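PDB 3MGA: enterochelin esterase from Salmonella enterica subsp. enterica serovar Typhimurium, which probably hydrolyses the ester bonds of ferric enterobactin, the iron-loaded siderophore, so that the iron can be released inside the cell. Local coordinates for residues P115-N118 and V119-G123; V356-A359 and N360-L363. All coordinates share one frame; numbering follows the deposited sequence.

Interaction 1. Residues P115-N118 and V119-G123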
# COMPACT_ATOMS: atom_id res chain seq x y z
N PRO A 115 -5.57 -20.20 -13.73
CA PRO A 115 -6.97 -20.09 -13.34
C PRO A 115 -7.54 -18.73 -13.66
O PRO A 115 -6.79 -17.79 -13.93
CB PRO A 115 -6.93 -20.30 -11.82
CG PRO A 115 -5.59 -20.89 -11.53
CD PRO A 115 -4.70 -20.27 -12.55
N ASP A 116 -8.87 -18.62 -13.65
CA ASP A 116 -9.53 -17.36 -13.91
C ASP A 116 -9.37 -16.52 -12.65
O ASP A 116 -9.63 -16.99 -11.54
CB ASP A 116 -11.01 -17.59 -14.24
CG ASP A 116 -11.77 -16.31 -14.56
OD1 ASP A 116 -11.25 -15.21 -14.28
OD2 ASP A 116 -12.90 -16.41 -15.08
N ARG A 117 -8.90 -15.28 -12.82
CA ARG A 117 -8.67 -14.38 -11.68
C ARG A 117 -9.96 -14.16 -10.89
O ARG A 117 -9.96 -14.16 -9.66
CB ARG A 117 -8.13 -13.03 -12.16
CG ARG A 117 -7.67 -12.13 -11.02
CD ARG A 117 -7.54 -10.69 -11.47
NE ARG A 117 -8.83 -10.20 -11.94
CZ ARG A 117 -9.81 -9.75 -11.15
NH1 ARG A 117 -9.67 -9.74 -9.82
NH2 ARG A 117 -10.95 -9.33 -11.68
N ASN A 118 -11.07 -13.96 -11.61
CA ASN A 118 -12.36 -13.76 -10.97
C ASN A 118 -12.71 -14.93 -10.06
O ASN A 118 -13.22 -14.74 -8.96
CB ASN A 118 -13.46 -13.56 -12.02
CG ASN A 118 -13.24 -12.31 -12.86
OD1 ASN A 118 -12.54 -11.38 -12.45
ND2 ASN A 118 -13.86 -12.27 -14.03
N VAL A 119 -12.43 -16.15 -10.53
CA VAL A 119 -12.70 -17.36 -9.76
C VAL A 119 -11.82 -17.41 -8.51
O VAL A 119 -12.26 -17.90 -7.46
CB VAL A 119 -12.50 -18.64 -10.61
CG1 VAL A 119 -12.78 -19.89 -9.78
CG2 VAL A 119 -13.42 -18.62 -11.82
N LEU A 120 -10.59 -16.91 -8.61
CA LEU A 120 -9.68 -16.88 -7.46
C LEU A 120 -10.19 -15.96 -6.36
O LEU A 120 -10.45 -16.42 -5.24
CB LEU A 120 -8.25 -16.49 -7.87
CG LEU A 120 -7.42 -17.53 -8.61
CD1 LEU A 120 -6.04 -16.96 -8.96
CD2 LEU A 120 -7.27 -18.79 -7.76
N ARG A 121 -10.31 -14.66 -6.65
CA ARG A 121 -10.82 -13.73 -5.63
C ARG A 121 -12.07 -14.25 -4.94
O ARG A 121 -12.17 -14.17 -3.72
CB ARG A 121 -11.09 -12.32 -6.18
CG ARG A 121 -9.90 -11.38 -6.08
CD ARG A 121 -10.34 -9.92 -6.16
NE ARG A 121 -9.32 -9.00 -5.63
CZ ARG A 121 -9.47 -7.68 -5.54
NH1 ARG A 121 -10.59 -7.10 -5.95
NH2 ARG A 121 -8.49 -6.94 -5.04
N GLU A 122 -13.00 -14.78 -5.72
CA GLU A 122 -14.23 -15.33 -5.16
C GLU A 122 -13.85 -16.37 -4.11
O GLU A 122 -14.27 -16.28 -2.97
CB GLU A 122 -15.09 -15.96 -6.27
CG GLU A 122 -16.44 -16.51 -5.82
CD GLU A 122 -17.40 -15.43 -5.30
OE1 GLU A 122 -18.59 -15.75 -5.11
OE2 GLU A 122 -16.97 -14.27 -5.09
N GLY A 123 -13.03 -17.34 -4.50
CA GLY A 123 -12.59 -18.39 -3.58
C GLY A 123 -11.94 -17.82 -2.33
O GLY A 123 -12.21 -18.27 -1.22
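Asp116 O accepts from Leu120 N at 3.1 Å, a backbone bond at the start of helix 117-127. Arg121 N to Arg117 O and Glu122 N to Asn118 O follow. Asp116 is the N-cap. Its OD1 accepts a bond from Asn118 N, 3.0 Å away, and the donor lies well above the carboxylate plane. With CG anti to the backbone N (chi1 -178°), the carboxylate swings forward to the amide of Asn118.

Carbon contacts line the same turn. CG2 of Val119 packs on CB of Asp116 at 3.6 Å, and the two side chains cross at about a right angle. The apolar pair is Pro115 and Leu120. Pro115 CB lies 4.3 Å from Leu120 CG, on the buried side, where Pro115 also rests on Phe109.

Two arginines run side by side from successive turns. Arg121 CD meets the edge of the Arg117 guanidinium, in its plane, at 3.7 Å from NH1. The guanidinium planes are 73° apart, so the groups do not stack. Arg117 NH1 and Arg121 NE are 4.3 Å apart, and Arg321 adds a third positive group. Together these give a capped helix start with a cluster of positive charge beside it, which may favour an anion nearby.

Interaction 2. Residues V356-A359 and N360-L363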
# COMPACT_ATOMS: atom_id res chain seq x y z
N VAL A 356 -1.90 -3.80 -12.68
CA VAL A 356 -1.62 -2.44 -12.22
C VAL A 356 -0.31 -1.93 -12.81
O VAL A 356 -0.24 -0.81 -13.30
CB VAL A 356 -1.58 -2.37 -10.69
CG1 VAL A 356 -1.13 -0.97 -10.21
CG2 VAL A 356 -2.94 -2.73 -10.11
N PHE A 357 0.73 -2.76 -12.77
CA PHE A 357 2.04 -2.39 -13.31
C PHE A 357 1.97 -1.99 -14.79
O PHE A 357 2.49 -0.95 -15.19
CB PHE A 357 3.02 -3.53 -13.12
CG PHE A 357 4.42 -3.20 -13.54
CD1 PHE A 357 5.26 -2.48 -12.70
CD2 PHE A 357 4.91 -3.62 -14.76
CE1 PHE A 357 6.54 -2.18 -13.08
CE2 PHE A 357 6.20 -3.32 -15.14
CZ PHE A 357 7.02 -2.60 -14.30
N GLN A 358 1.34 -2.83 -15.60
CA GLN A 358 1.20 -2.54 -17.03
C GLN A 358 0.39 -1.27 -17.24
O GLN A 358 0.71 -0.46 -18.11
CB GLN A 358 0.54 -3.71 -17.76
CG GLN A 358 1.42 -4.95 -17.89
CD GLN A 358 0.70 -6.13 -18.53
OE1 GLN A 358 1.23 -6.77 -19.45
NE2 GLN A 358 -0.53 -6.40 -18.08
N ALA A 359 -0.64 -1.09 -16.43
CA ALA A 359 -1.48 0.09 -16.51
C ALA A 359 -0.64 1.34 -16.23
O ALA A 359 -0.77 2.35 -16.92
CB ALA A 359 -2.64 -0.01 -15.55
N ASN A 360 0.23 1.27 -15.22
CA ASN A 360 1.08 2.43 -14.90
C ASN A 360 2.13 2.74 -15.96
O ASN A 360 2.51 3.90 -16.12
CB ASN A 360 1.72 2.31 -13.52
CG ASN A 360 0.76 2.67 -12.40
OD1 ASN A 360 0.88 3.75 -11.81
ND2 ASN A 360 -0.23 1.82 -12.15
N GLN A 361 2.59 1.71 -16.68
CA GLN A 361 3.56 1.91 -17.77
C GLN A 361 2.92 2.68 -18.90
O GLN A 361 3.51 3.63 -19.43
CB GLN A 361 4.07 0.57 -18.31
CG GLN A 361 5.03 -0.14 -17.39
CD GLN A 361 5.54 -1.44 -18.00
OE1 GLN A 361 4.77 -2.20 -18.58
NE2 GLN A 361 6.84 -1.70 -17.85
N ALA A 362 1.72 2.27 -19.28
CA ALA A 362 0.97 2.94 -20.35
C ALA A 362 0.70 4.38 -19.94
O ALA A 362 0.80 5.29 -20.76
CB ALA A 362 -0.33 2.21 -20.65
N LEU A 363 0.35 4.58 -18.67
CA LEU A 363 0.08 5.93 -18.18
C LEU A 363 1.34 6.77 -18.30
O LEU A 363 1.28 7.92 -18.73
CB LEU A 363 -0.40 5.92 -16.72
CG LEU A 363 -0.63 7.31 -16.12
CD1 LEU A 363 -1.56 8.14 -17.00
CD2 LEU A 363 -1.16 7.20 -14.72
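Asn360 meets Val356 one turn back with both of its nitrogens. Its backbone N donates to Val356 O at 2.9 Å, the ordinary helical bond. Its side-chain ND2 donates to the same oxygen, also at 2.9 Å and nearly straight (168°). The oxygen lies close to the Asn360 amide plane, but ND2 sits above the carbonyl plane of Val356. CG is anti to the carbonyl carbon (chi1 -79°), which turns the amide back along the helix. Asn360 ND2 also lies 3.5 Å from Val356 CG1, and the two side chains run alongside each other. A further bond from ND2 to Gly314 O helps to fix the rotation of this buried amide.

Gln361 continues the backbone pattern, with its N bonded to Phe357 O at 3.1 Å. Its extended side chain returns towards the Phe357 ring. Gln361 NE2 comes within 3.2 Å of Phe357 CE2, and the amide and ring planes are 45° apart.

Ala362 N bonds to Gln358 O at 3.1 Å. Leu363 N continues the pattern to Ala359 O at 3.0 Å.

Helix 354-367 is the crossover of a beta-alpha-beta unit between parallel strands 344-350 and 373-379. Asn360 packs on Leu347, Ala349 and Trp376, and so touches both strands. Phe357 also spans them, through Ala349 and Trp376, while Gln361 adds to the contact with Trp376. Leu363 faces Ile330 and Leu333 of helix 328-335.

Interaction 1 comes first along the chain, on helix 117-127 within the N-terminal family region. Interaction 2 follows on helix 354-367, within the putative esterase region of the alpha/beta-hydrolase clan. Their centres are about 22 Å apart. Their nearest atoms are about 9 Å apart, and they do not touch. The two helices share no sheet. Helix 354-367 packs on the mixed eight-stranded sheet, whereas helix 117-127 is not part of that beta-alpha-beta unit. The side chains of Arg121 and Val356 both lie near, without touching, Gly287, Ser289 and Gly291, a possible nucleophile elbow. This is consistent with both regions bordering one active-site area.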